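Local structure of endoglucanase (Uncultured bacterium, 3X17) at residues 217-220 against 221-225; 228-231 against 232-235; 461-464 against 465-468; 473-476 against 477-481; 429-432 against 433-437. The protein probably hydrolyses internal beta-1,4-glucosidic bonds of cellulose, as a family 9 endoglucanase that joins an N-terminal Ig-like domain to an (alpha/alpha)6-barrel. One frame throughout, in Å; residues are numbered along the deposited sequence.

Contact 1 of 5, residues 217-220 against 221-225; sequences NGVP and DILDE. With CA (calcium ion), chain D.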
loop_
_atom_site.group_PDB
_atom_site.type_symbol
_atom_site.label_atom_id
_atom_site.label_comp_id
_atom_site.label_asym_id
_atom_site.label_seq_id
_atom_site.Cartn_x
_atom_site.Cartn_y
_atom_site.Cartn_z
ATOM N N ASN A 217 -23.993 5.393 8.476
ATOM C CA ASN A 217 -23.919 6.235 9.658
ATOM C C ASN A 217 -23.616 7.688 9.299
ATOM O O ASN A 217 -23.371 8.504 10.180
ATOM C CB ASN A 217 -22.814 5.724 10.592
ATOM C CG ASN A 217 -21.422 5.864 9.968
ATOM O OD1 ASN A 217 -21.292 6.291 8.814
ATOM N ND2 ASN A 217 -20.392 5.484 10.712
ATOM N N GLY A 218 -23.607 8.017 8.012
ATOM C CA GLY A 218 -23.370 9.398 7.594
ATOM C C GLY A 218 -21.901 9.782 7.433
ATOM O O GLY A 218 -21.589 10.944 7.162
ATOM N N VAL A 219 -21.003 8.808 7.600
ATOM C CA VAL A 219 -19.557 9.045 7.502
ATOM C C VAL A 219 -18.978 8.173 6.353
ATOM O O VAL A 219 -19.287 6.986 6.246
ATOM C CB VAL A 219 -18.866 8.711 8.855
ATOM C CG1 VAL A 219 -17.363 8.969 8.810
ATOM C CG2 VAL A 219 -19.531 9.487 10.043
ATOM N N PRO A 220 -18.112 8.751 5.507
ATOM C CA PRO A 220 -17.518 7.909 4.466
ATOM C C PRO A 220 -16.925 6.641 5.057
ATOM O O PRO A 220 -16.242 6.711 6.076
ATOM C CB PRO A 220 -16.412 8.803 3.896
ATOM C CG PRO A 220 -16.968 10.215 4.128
ATOM C CD PRO A 220 -17.519 10.094 5.526
ATOM N N ASP A 221 -17.229 5.498 4.453
ATOM C CA ASP A 221 -16.865 4.198 4.996
ATOM C C ASP A 221 -15.355 4.074 5.168
ATOM O O ASP A 221 -14.898 3.418 6.086
ATOM C CB ASP A 221 -17.375 3.073 4.081
ATOM C CG ASP A 221 -18.848 2.803 4.274
ATOM O OD1 ASP A 221 -19.467 3.536 5.062
ATOM O OD2 ASP A 221 -19.393 1.904 3.608
ATOM N N ILE A 222 -14.584 4.647 4.250
ATOM C CA ILE A 222 -13.119 4.582 4.354
ATOM C C ILE A 222 -12.689 5.186 5.689
ATOM O O ILE A 222 -11.788 4.670 6.338
ATOM C CB ILE A 222 -12.384 5.313 3.184
ATOM C CG1 ILE A 222 -10.852 5.054 3.242
ATOM C CG2 ILE A 222 -12.615 6.804 3.270
ATOM C CD1 ILE A 222 -10.457 3.591 3.087
ATOM N N LEU A 223 -13.428 6.192 6.168
ATOM C CA LEU A 223 -13.142 6.801 7.480
ATOM C C LEU A 223 -13.602 5.939 8.655
ATOM O O LEU A 223 -12.903 5.827 9.646
ATOM C CB LEU A 223 -13.740 8.213 7.594
ATOM C CG LEU A 223 -13.209 9.223 6.565
ATOM C CD1 LEU A 223 -13.739 10.613 6.851
ATOM C CD2 LEU A 223 -11.688 9.198 6.519
ATOM N N ASP A 224 -14.717 5.241 8.505
ATOM C CA ASP A 224 -15.062 4.205 9.469
ATOM C C ASP A 224 -13.969 3.150 9.553
ATOM O O ASP A 224 -13.624 2.708 10.643
ATOM C CB ASP A 224 -16.398 3.557 9.140
ATOM C CG ASP A 224 -17.555 4.526 9.285
ATOM O OD1 ASP A 224 -17.627 5.249 10.314
ATOM O OD2 ASP A 224 -18.310 4.650 8.306
ATOM N N GLU A 225 -13.414 2.740 8.412
ATOM C CA GLU A 225 -12.381 1.708 8.477
ATOM C C GLU A 225 -11.159 2.250 9.216
ATOM O O GLU A 225 -10.628 1.593 10.113
ATOM C CB GLU A 225 -11.965 1.205 7.100
ATOM C CG GLU A 225 -11.098 -0.076 7.193
ATOM C CD GLU A 225 -11.898 -1.256 7.762
ATOM O OE1 GLU A 225 -13.074 -1.418 7.351
ATOM O OE2 GLU A 225 -11.383 -1.958 8.662
HETATM CA CA CA D . -20.315 5.033 6.951
#
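The carbonyl oxygen of Pro220 accepts two backbone bonds at the start of helix 221-235. Leu223 N stands 2.9 Å from Pro220 O, above the carbonyl plane, while Asp224 N lies in that plane at a C=O...N angle of 150°. Pro220 occupies the N-cap position. The same turn builds a calcium site, with Asn217 OD1 at 2.5 Å from the metal, Val219 O at 2.3 Å from it and Asp224 OD2 again at 2.5 Å; Asp221 OD1 also binds, and Asp207 and Glu214 complete the shell. Asn217 and Asp224 approach from opposite directions, and a second link beside the calcium ties them together: Asn217 ND2 donates to Asp224 OD1 over 2.8 Å, in the plane of its own amide but from above the carboxylate plane. An Asx turn fixes the amide further, since Val219 N donates to Asn217 OD1 over 2.8 Å. Thus OD1 serves metal and backbone together. Asp221 has a further grip through OD2, which accepts from Leu210 N. On the apolar side Val219 CG1 rests 3.9 Å from Leu223 CB, and Pro220 runs alongside Leu223. Leu223 and Pro220 pack on Tyr198 of helix 184-200, and Ile222 reaches Ala124 of helix 115-130.

Contact 2 of 5, residues 228-231 against 232-235; sequences WGLE and WLFR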
loop_
_atom_site.group_PDB
_atom_site.type_symbol
_atom_site.label_atom_id
_atom_site.label_comp_id
_atom_site.label_asym_id
_atom_site.label_seq_id
_atom_site.Cartn_x
_atom_site.Cartn_y
_atom_site.Cartn_z
ATOM N N TRP A 228 -11.559 2.220 12.911
ATOM C CA TRP A 228 -11.250 0.914 13.464
ATOM C C TRP A 228 -9.763 0.810 13.802
ATOM O O TRP A 228 -9.404 0.388 14.895
ATOM C CB TRP A 228 -11.640 -0.202 12.487
ATOM C CG TRP A 228 -11.625 -1.599 13.104
ATOM C CD1 TRP A 228 -10.593 -2.502 13.085
ATOM C CD2 TRP A 228 -12.691 -2.226 13.843
ATOM N NE1 TRP A 228 -10.936 -3.632 13.788
ATOM C CE2 TRP A 228 -12.220 -3.491 14.263
ATOM C CE3 TRP A 228 -13.992 -1.834 14.195
ATOM C CZ2 TRP A 228 -13.016 -4.384 14.988
ATOM C CZ3 TRP A 228 -14.781 -2.718 14.956
ATOM C CH2 TRP A 228 -14.285 -3.968 15.349
ATOM N N GLY A 229 -8.894 1.192 12.872
ATOM C CA GLY A 229 -7.461 1.037 13.115
ATOM C C GLY A 229 -7.002 1.971 14.212
ATOM O O GLY A 229 -6.227 1.590 15.081
ATOM N N LEU A 230 -7.502 3.204 14.185
ATOM C CA LEU A 230 -7.041 4.226 15.118
ATOM C C LEU A 230 -7.514 3.953 16.545
ATOM O O LEU A 230 -6.810 4.283 17.519
ATOM C CB LEU A 230 -7.535 5.596 14.679
ATOM C CG LEU A 230 -6.985 6.064 13.320
ATOM C CD1 LEU A 230 -7.529 7.449 13.079
ATOM C CD2 LEU A 230 -5.455 6.089 13.410
ATOM N N GLU A 231 -8.723 3.396 16.664
ATOM C CA GLU A 231 -9.269 3.025 17.978
ATOM C C GLU A 231 -8.471 1.918 18.665
ATOM O O GLU A 231 -8.277 1.935 19.891
ATOM C CB GLU A 231 -10.752 2.682 17.863
ATOM C CG GLU A 231 -11.565 3.959 17.691
ATOM C CD GLU A 231 -13.078 3.765 17.698
ATOM O OE1 GLU A 231 -13.553 2.709 17.220
ATOM O OE2 GLU A 231 -13.798 4.730 18.083
ATOM N N TRP A 232 -7.896 1.042 17.856
ATOM C CA TRP A 232 -6.920 0.088 18.356
ATOM C C TRP A 232 -5.624 0.715 18.819
ATOM O O TRP A 232 -5.124 0.379 19.885
ATOM C CB TRP A 232 -6.636 -0.996 17.330
ATOM C CG TRP A 232 -5.718 -1.991 17.895
ATOM C CD1 TRP A 232 -5.973 -2.839 18.938
ATOM C CD2 TRP A 232 -4.336 -2.170 17.562
ATOM N NE1 TRP A 232 -4.858 -3.586 19.220
ATOM C CE2 TRP A 232 -3.825 -3.160 18.430
ATOM C CE3 TRP A 232 -3.506 -1.655 16.565
ATOM C CZ2 TRP A 232 -2.520 -3.612 18.353
ATOM C CZ3 TRP A 232 -2.192 -2.105 16.496
ATOM C CH2 TRP A 232 -1.713 -3.060 17.398
ATOM N N LEU A 233 -5.092 1.665 18.046
ATOM C CA LEU A 233 -4.012 2.527 18.532
ATOM C C LEU A 233 -4.261 3.164 19.913
ATOM O O LEU A 233 -3.340 3.218 20.740
ATOM C CB LEU A 233 -3.645 3.616 17.501
ATOM C CG LEU A 233 -3.098 3.173 16.134
ATOM C CD1 LEU A 233 -2.494 4.375 15.359
ATOM C CD2 LEU A 233 -2.050 2.004 16.257
ATOM N N PHE A 234 -5.460 3.719 20.144
ATOM C CA PHE A 234 -5.799 4.227 21.472
ATOM C C PHE A 234 -5.534 3.158 22.555
ATOM O O PHE A 234 -4.954 3.461 23.599
ATOM C CB PHE A 234 -7.269 4.695 21.568
ATOM C CG PHE A 234 -7.592 5.902 20.721
ATOM C CD1 PHE A 234 -6.686 6.962 20.594
ATOM C CD2 PHE A 234 -8.846 6.018 20.123
ATOM C CE1 PHE A 234 -6.994 8.066 19.790
ATOM C CE2 PHE A 234 -9.202 7.170 19.408
ATOM C CZ PHE A 234 -8.267 8.184 19.223
ATOM N N ARG A 235 -5.961 1.920 22.304
ATOM C CA ARG A 235 -5.840 0.858 23.328
ATOM C C ARG A 235 -4.370 0.488 23.518
ATOM O O ARG A 235 -4.007 -0.125 24.525
ATOM C CB ARG A 235 -6.678 -0.369 22.948
ATOM C CG ARG A 235 -8.183 -0.070 22.673
ATOM C CD ARG A 235 -8.935 -1.288 22.091
ATOM N NE ARG A 235 -10.279 -0.907 21.657
ATOM C CZ ARG A 235 -10.705 -0.806 20.383
ATOM N NH1 ARG A 235 -10.011 -1.302 19.348
ATOM N NH2 ARG A 235 -11.906 -0.300 20.152
HETATM O O HOH W 1 -10.470 -1.628 16.536
#
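Phe234 N donates to Leu230 O over 3.0 Å, and Leu233 N to Gly229 O over 3.2 Å with an N-H...O angle of 167°. Their flanking i to i+4 bonds, Trp232 N to Trp228 O and Arg235 N to Glu231 O, are weak. A water supplements them: it donates to Trp228 O at 2.8 Å and accepts from Arg235 NH1 at 2.9 Å, in the guanidinium plane. The arginine chain, extended from CG to NE, folds back over the helix, so one face of its guanidinium lies on Glu231 O, 3.6 Å below and off centre. The carboxylate of Glu231 remains farther off, with OE1 4.5 Å from Arg235 NH2, too long for a salt bridge between these opposite charges. The Phe234 ring sets one face over Leu230 O. Leu230 CD2 and Leu233 CD1 meet at 3.9 Å on another side of the helix. Both indole nitrogens leave the segment for carbonyls, Trp228 NE1 for Gly173 O and Trp232 NE1 for Ala170 O. This last part of helix 221-235 is wedged among its neighbours: Leu230 and Leu233 face helices 184-200 and 272-288, Phe234 stacks on Trp282 of the latter, and Glu231 and Phe234 touch Phe296 of helix 294-312.

Contact 3 of 5, residues 461-464 against 465-468; sequences AALA and QLDY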
loop_
_atom_site.group_PDB
_atom_site.type_symbol
_atom_site.label_atom_id
_atom_site.label_comp_id
_atom_site.label_asym_id
_atom_site.label_seq_id
_atom_site.Cartn_x
_atom_site.Cartn_y
_atom_site.Cartn_z
ATOM N N ALA A 461 2.873 7.891 -15.338
ATOM C CA ALA A 461 3.808 7.018 -14.649
ATOM C C ALA A 461 3.168 6.391 -13.415
ATOM O O ALA A 461 3.468 5.258 -13.089
ATOM C CB ALA A 461 5.104 7.759 -14.281
ATOM N N ALA A 462 2.329 7.144 -12.704
ATOM C CA ALA A 462 1.598 6.606 -11.567
ATOM C C ALA A 462 0.607 5.540 -12.036
ATOM O O ALA A 462 0.511 4.457 -11.438
ATOM C CB ALA A 462 0.862 7.729 -10.821
ATOM N N LEU A 463 -0.140 5.831 -13.094
ATOM C CA LEU A 463 -1.094 4.843 -13.616
ATOM C C LEU A 463 -0.369 3.544 -13.940
ATOM O O LEU A 463 -0.900 2.446 -13.729
ATOM C CB LEU A 463 -1.791 5.345 -14.885
ATOM C CG LEU A 463 -2.741 4.364 -15.576
ATOM C CD1 LEU A 463 -3.855 3.913 -14.575
ATOM C CD2 LEU A 463 -3.397 5.073 -16.768
ATOM N N ALA A 464 0.838 3.683 -14.464
ATOM C CA ALA A 464 1.633 2.530 -14.874
ATOM C C ALA A 464 1.928 1.589 -13.688
ATOM O O ALA A 464 2.295 0.414 -13.889
ATOM C CB ALA A 464 2.933 3.007 -15.511
ATOM N N GLN A 465 1.808 2.102 -12.467
ATOM C CA GLN A 465 2.030 1.247 -11.278
ATOM C C GLN A 465 0.807 0.380 -10.966
ATOM O O GLN A 465 0.943 -0.797 -10.601
ATOM C CB GLN A 465 2.398 2.080 -10.047
ATOM C CG GLN A 465 3.588 2.956 -10.283
ATOM C CD GLN A 465 4.653 2.244 -11.092
ATOM O OE1 GLN A 465 5.025 1.093 -10.777
ATOM N NE2 GLN A 465 5.144 2.909 -12.167
ATOM N N LEU A 466 -0.377 0.945 -11.182
ATOM C CA LEU A 466 -1.584 0.135 -11.233
ATOM C C LEU A 466 -1.562 -0.896 -12.365
ATOM O O LEU A 466 -1.856 -2.061 -12.124
ATOM C CB LEU A 466 -2.833 1.003 -11.298
ATOM C CG LEU A 466 -3.123 1.908 -10.100
ATOM C CD1 LEU A 466 -4.179 2.933 -10.471
ATOM C CD2 LEU A 466 -3.676 1.063 -8.946
ATOM N N ASP A 467 -1.233 -0.490 -13.590
ATOM C CA ASP A 467 -1.159 -1.465 -14.693
ATOM C C ASP A 467 -0.219 -2.606 -14.337
ATOM O O ASP A 467 -0.467 -3.755 -14.698
ATOM C CB ASP A 467 -0.702 -0.841 -16.034
ATOM C CG ASP A 467 -1.678 0.235 -16.570
ATOM O OD1 ASP A 467 -2.918 0.175 -16.306
ATOM O OD2 ASP A 467 -1.202 1.110 -17.329
ATOM N N TYR A 468 0.902 -2.256 -13.719
ATOM C CA TYR A 468 1.948 -3.222 -13.430
ATOM C C TYR A 468 1.508 -4.273 -12.399
ATOM O O TYR A 468 1.664 -5.478 -12.636
ATOM C CB TYR A 468 3.227 -2.525 -12.964
ATOM C CG TYR A 468 4.234 -3.483 -12.362
ATOM C CD1 TYR A 468 5.122 -4.192 -13.174
ATOM C CD2 TYR A 468 4.384 -3.592 -10.980
ATOM C CE1 TYR A 468 6.054 -5.069 -12.615
ATOM C CE2 TYR A 468 5.347 -4.421 -10.424
ATOM C CZ TYR A 468 6.160 -5.176 -11.243
ATOM O OH TYR A 468 7.072 -6.054 -10.682
#
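The amide of Gln465 reaches back one helical turn to Ala461, its NE2 donating to Ala461 O over 3.0 Å from almost straight beyond the carbonyl, with that oxygen 15° out of the amide plane. The Tyr468 ring leads away to Val424 and Asn436, whereas the Asp467 carboxylate stays against the preceding turn, OD2 4.0 Å from Leu463 CG. The frame is helix 456-469 of the catalytic barrel, and here its bonding departs from the regular i to i+4 pattern. Gln465 N donates to Ala462 O over 2.9 Å, an i to i+3 bond made from 58° above the carbonyl plane, and stands 3.6 Å from Ala461 O. The side chain thus serves the carbonyl that its own backbone N leaves at long range. A bend at chi2 (-40°) curls the chain back to that oxygen, and NE2 donates to Gly423 O as well. A leucine at Gln465 would probably leave the carbonyls of Ala461 and Gly423 without this shared donor. Asp467 bonds through its two oxygens to Gln32 and Asn21 of the Ig-like domain, whereas Leu466 packs on helix 543-558. Regular bonding is clearest where Asp467 N meets Leu463 O in the carbonyl plane at 3.0 Å.

Contact 4 of 5, residues 473-476 against 477-481; sequences NPLA and KSYVT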
loop_
_atom_site.group_PDB
_atom_site.type_symbol
_atom_site.label_atom_id
_atom_site.label_comp_id
_atom_site.label_asym_id
_atom_site.label_seq_id
_atom_site.Cartn_x
_atom_site.Cartn_y
_atom_site.Cartn_z
ATOM N N ASN A 473 3.437 -6.978 -16.480
ATOM C CA ASN A 473 4.677 -7.421 -15.844
ATOM C C ASN A 473 5.096 -8.757 -16.474
ATOM O O ASN A 473 4.299 -9.400 -17.157
ATOM C CB ASN A 473 4.475 -7.562 -14.329
ATOM C CG ASN A 473 3.418 -8.607 -13.973
ATOM O OD1 ASN A 473 3.543 -9.775 -14.345
ATOM N ND2 ASN A 473 2.338 -8.173 -13.310
ATOM N N PRO A 474 6.359 -9.159 -16.300
ATOM C CA PRO A 474 6.791 -10.225 -17.200
ATOM C C PRO A 474 6.137 -11.568 -16.882
ATOM O O PRO A 474 6.301 -12.511 -17.645
ATOM C CB PRO A 474 8.301 -10.313 -16.948
ATOM C CG PRO A 474 8.551 -9.511 -15.713
ATOM C CD PRO A 474 7.498 -8.473 -15.670
ATOM N N LEU A 475 5.472 -11.671 -15.723
ATOM C CA LEU A 475 4.783 -12.917 -15.319
ATOM C C LEU A 475 3.305 -12.880 -15.694
ATOM O O LEU A 475 2.558 -13.814 -15.413
ATOM C CB LEU A 475 4.930 -13.139 -13.812
ATOM C CG LEU A 475 6.381 -13.276 -13.351
ATOM C CD1 LEU A 475 6.438 -13.372 -11.843
ATOM C CD2 LEU A 475 7.146 -14.455 -14.063
ATOM N N ALA A 476 2.868 -11.771 -16.294
ATOM C CA ALA A 476 1.485 -11.636 -16.673
ATOM C C ALA A 476 0.585 -11.912 -15.465
ATOM O O ALA A 476 -0.445 -12.605 -15.583
ATOM C CB ALA A 476 1.162 -12.612 -17.829
ATOM N N LYS A 477 1.022 -11.437 -14.299
ATOM C CA LYS A 477 0.379 -11.790 -13.024
ATOM C C LYS A 477 -0.388 -10.598 -12.489
ATOM O O LYS A 477 0.152 -9.483 -12.419
ATOM C CB LYS A 477 1.438 -12.174 -11.993
ATOM C CG LYS A 477 0.877 -12.825 -10.698
ATOM C CD LYS A 477 0.477 -14.291 -10.932
ATOM C CE LYS A 477 -0.265 -14.891 -9.718
ATOM N NZ LYS A 477 -1.142 -16.079 -10.096
ATOM N N SER A 478 -1.585 -10.840 -11.984
ATOM C CA SER A 478 -2.242 -9.826 -11.137
ATOM C C SER A 478 -1.810 -10.099 -9.709
ATOM O O SER A 478 -1.890 -11.247 -9.259
ATOM C CB SER A 478 -3.756 -9.966 -11.208
ATOM O OG SER A 478 -4.377 -9.287 -10.111
ATOM N N TYR A 479 -1.280 -9.089 -9.027
ATOM C CA TYR A 479 -0.786 -9.310 -7.675
ATOM C C TYR A 479 -1.848 -8.997 -6.635
ATOM O O TYR A 479 -1.556 -8.968 -5.450
ATOM C CB TYR A 479 0.483 -8.488 -7.419
ATOM C CG TYR A 479 1.704 -8.995 -8.213
ATOM C CD1 TYR A 479 2.282 -10.247 -7.942
ATOM C CD2 TYR A 479 2.221 -8.254 -9.276
ATOM C CE1 TYR A 479 3.409 -10.712 -8.666
ATOM C CE2 TYR A 479 3.350 -8.704 -10.008
ATOM C CZ TYR A 479 3.921 -9.940 -9.703
ATOM O OH TYR A 479 5.011 -10.370 -10.431
ATOM N N VAL A 480 -3.081 -8.735 -7.080
ATOM C CA VAL A 480 -4.151 -8.424 -6.148
ATOM C C VAL A 480 -5.183 -9.536 -6.148
ATOM O O VAL A 480 -5.744 -9.877 -7.194
ATOM C CB VAL A 480 -4.861 -7.087 -6.460
ATOM C CG1 VAL A 480 -5.915 -6.811 -5.380
ATOM C CG2 VAL A 480 -3.872 -5.947 -6.510
ATOM N N THR A 481 -5.458 -10.088 -4.977
ATOM C CA THR A 481 -6.345 -11.254 -4.908
ATOM C C THR A 481 -7.721 -10.907 -5.417
ATOM O O THR A 481 -8.235 -9.810 -5.132
ATOM C CB THR A 481 -6.470 -11.789 -3.480
ATOM O OG1 THR A 481 -6.960 -10.758 -2.619
ATOM C CG2 THR A 481 -5.114 -12.229 -2.978
#
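Asn473 points its amide at Lys477 edge-on, matching both backbone polar atoms of that residue. The frame is a type I beta turn from Asn473 to Ala476, closed by Ala476 N to Asn473 O, in the loop after helix 456-469. Lys477 N donates to Asn473 OD1 over 3.0 Å at a nearly straight 173°. In return Asn473 ND2 donates to Lys477 O over 2.7 Å, lying in both planes and on a lone pair of the carbonyl. With CG held between the backbone N and the carbonyl carbon (chi1 62°), the amide swings over the turn, where OD1 also takes a weak bond from Leu475 N; ND2 has a second acceptor in Tyr468 O. An alanine in place of Asn473 would probably leave Lys477 N and O without their mates and free the turn to shift against the residues that follow. Tyr479 comes across this pair: its ring plane is 41° from the amide, with CE2 3.5 Å from Asn473 ND2, while Lys477 CB lies over one ring face, nearer its margin than its centre. Ala476 adopts left-handed backbone angles, which carry the chain out of the turn, and its O accepts from Gln22 NE2 of the Ig-like domain. Lys477 NZ runs away to Pro487 O and a salt bridge with Asp531. Leu475 crosses Tyr479 at about a right angle, and its CD1 stops 3.6 Å from Tyr479 OH.

Contact 5 of 5, residues 429-432 against 433-437; sequences GSFH and WGSNK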
loop_
_atom_site.group_PDB
_atom_site.type_symbol
_atom_site.label_atom_id
_atom_site.label_comp_id
_atom_site.label_asym_id
_atom_site.label_seq_id
_atom_site.Cartn_x
_atom_site.Cartn_y
_atom_site.Cartn_z
ATOM N N GLY A 429 18.308 -6.136 -9.102
ATOM C CA GLY A 429 19.196 -5.994 -7.955
ATOM C C GLY A 429 18.535 -5.225 -6.825
ATOM O O GLY A 429 19.028 -5.232 -5.693
ATOM N N SER A 430 17.414 -4.560 -7.100
ATOM C CA SER A 430 16.790 -3.768 -6.036
ATOM C C SER A 430 15.375 -4.206 -5.681
ATOM O O SER A 430 14.639 -3.446 -5.043
ATOM C CB SER A 430 16.809 -2.262 -6.360
ATOM O OG SER A 430 18.096 -1.715 -6.131
ATOM N N PHE A 431 14.968 -5.387 -6.138
ATOM C CA PHE A 431 13.655 -5.925 -5.757
ATOM C C PHE A 431 13.694 -6.527 -4.360
ATOM O O PHE A 431 14.310 -7.557 -4.142
ATOM C CB PHE A 431 13.178 -6.971 -6.770
ATOM C CG PHE A 431 12.712 -6.378 -8.071
ATOM C CD1 PHE A 431 13.637 -5.948 -9.024
ATOM C CD2 PHE A 431 11.374 -6.102 -8.278
ATOM C CE1 PHE A 431 13.223 -5.330 -10.207
ATOM C CE2 PHE A 431 10.932 -5.521 -9.485
ATOM C CZ PHE A 431 11.851 -5.152 -10.453
ATOM N N HIS A 432 13.047 -5.861 -3.416
ATOM C CA HIS A 432 13.010 -6.319 -2.040
ATOM C C HIS A 432 11.611 -6.815 -1.671
ATOM O O HIS A 432 10.637 -6.625 -2.400
ATOM C CB HIS A 432 13.426 -5.194 -1.075
ATOM C CG HIS A 432 14.725 -4.534 -1.431
ATOM N ND1 HIS A 432 14.821 -3.192 -1.747
ATOM C CD2 HIS A 432 15.968 -5.046 -1.591
ATOM C CE1 HIS A 432 16.073 -2.904 -2.057
ATOM N NE2 HIS A 432 16.786 -4.015 -1.980
ATOM N N TRP A 433 11.522 -7.389 -0.485
ATOM C CA TRP A 433 10.261 -7.814 0.099
ATOM C C TRP A 433 9.292 -6.624 0.132
ATOM O O TRP A 433 9.586 -5.630 0.749
ATOM C CB TRP A 433 10.561 -8.225 1.535
ATOM C CG TRP A 433 9.546 -9.056 2.199
ATOM C CD1 TRP A 433 8.215 -9.112 1.929
ATOM C CD2 TRP A 433 9.757 -9.859 3.362
ATOM N NE1 TRP A 433 7.585 -9.951 2.831
ATOM C CE2 TRP A 433 8.521 -10.429 3.710
ATOM C CE3 TRP A 433 10.879 -10.140 4.150
ATOM C CZ2 TRP A 433 8.378 -11.304 4.786
ATOM C CZ3 TRP A 433 10.738 -11.019 5.220
ATOM C CH2 TRP A 433 9.489 -11.563 5.542
ATOM N N GLY A 434 8.154 -6.727 -0.543
ATOM C CA GLY A 434 7.224 -5.604 -0.666
ATOM C C GLY A 434 7.479 -4.711 -1.880
ATOM O O GLY A 434 7.004 -3.568 -1.935
ATOM N N SER A 435 8.185 -5.229 -2.878
ATOM C CA SER A 435 8.439 -4.455 -4.074
ATOM C C SER A 435 7.176 -3.854 -4.712
ATOM O O SER A 435 7.207 -2.736 -5.199
ATOM C CB SER A 435 9.249 -5.260 -5.094
ATOM O OG SER A 435 8.415 -6.213 -5.713
ATOM N N ASN A 436 6.073 -4.594 -4.717
ATOM C CA ASN A 436 4.821 -4.028 -5.191
ATOM C C ASN A 436 4.407 -2.770 -4.434
ATOM O O ASN A 436 3.988 -1.771 -5.020
ATOM C CB ASN A 436 3.715 -5.068 -5.103
ATOM C CG ASN A 436 3.852 -6.142 -6.167
ATOM O OD1 ASN A 436 4.671 -6.020 -7.077
ATOM N ND2 ASN A 436 3.054 -7.193 -6.059
ATOM N N LYS A 437 4.537 -2.810 -3.121
ATOM C CA LYS A 437 4.167 -1.671 -2.304
ATOM C C LYS A 437 5.057 -0.464 -2.647
ATOM O O LYS A 437 4.584 0.675 -2.797
ATOM C CB LYS A 437 4.288 -2.044 -0.822
ATOM C CG LYS A 437 3.979 -0.891 0.152
ATOM C CD LYS A 437 5.215 -0.086 0.422
ATOM C CE LYS A 437 6.284 -0.943 1.136
ATOM N NZ LYS A 437 7.093 -0.077 2.096
#
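Phe431 is the first residue along 429-432 to meet the other segment: the edge of its ring, at CD2, comes within 3.9 Å of Ser435 OG, close to the ring plane. The hydroxyl does not depend on this neighbour for polar company, because its bond goes to Pro511 O. Phe431 N is fixed by Asp513 OD2, and the ring packs against Tyr468 of helix 456-469. Next comes His432, whose CB is turned across the direction of the second segment while its imidazole leads away. One face of that imidazole carries Ser430 O, 3.3 Å above the plane and to one side of the ring centre, so the ring folds back over its own chain. The carbonyl of His432 does the work of the contact. It opens a type II beta turn ending at Ser435, and Ser435 N closes it with a weak bond of 2.9 Å to His432 O, bent to 124°. Ser435 CB adds a touch at 3.3 Å from His432 O. The turn is completed by Trp433 and Gly434, whose positive phi of 90° would press a side chain against the preceding carbonyl. Gly434 is also the N-cap of helix 435-452. The Trp433 side chain touches Gln516 and Tyr545. With a weak closing bond and one aromatic edge across it, this turn is not held by strong bonding between the two segments; the bonds to Asp513 and Pro511, and that of Asn436 ND2 to Val508 O, suggest that the surrounding loops anchor much of the helix entrance.

Contacts 1 and 2 share helix 221-235, one at its calcium-bound start and the other at its end, their centres 15 Å apart; contact 1 is mostly buried and metal-centred, contact 2 partly exposed and water-assisted. Contacts 3, 4 and 5 gather away from contact 2, on the other side of the chain's centre. Asn436 of contact 5 touches both of the others: its OD1 is 3.8 Å from Tyr468 CE2 of contact 3, and its ND2 3.1 Å from Tyr479 CG of contact 4, while Tyr468 O probably bonds Asn473 ND2 directly. Contacts 3 and 4 are predominantly buried and rely on side-chain amides satisfying backbone atoms, whereas contact 5 has exposed His432 and Trp433 and leans on backbone turn geometry.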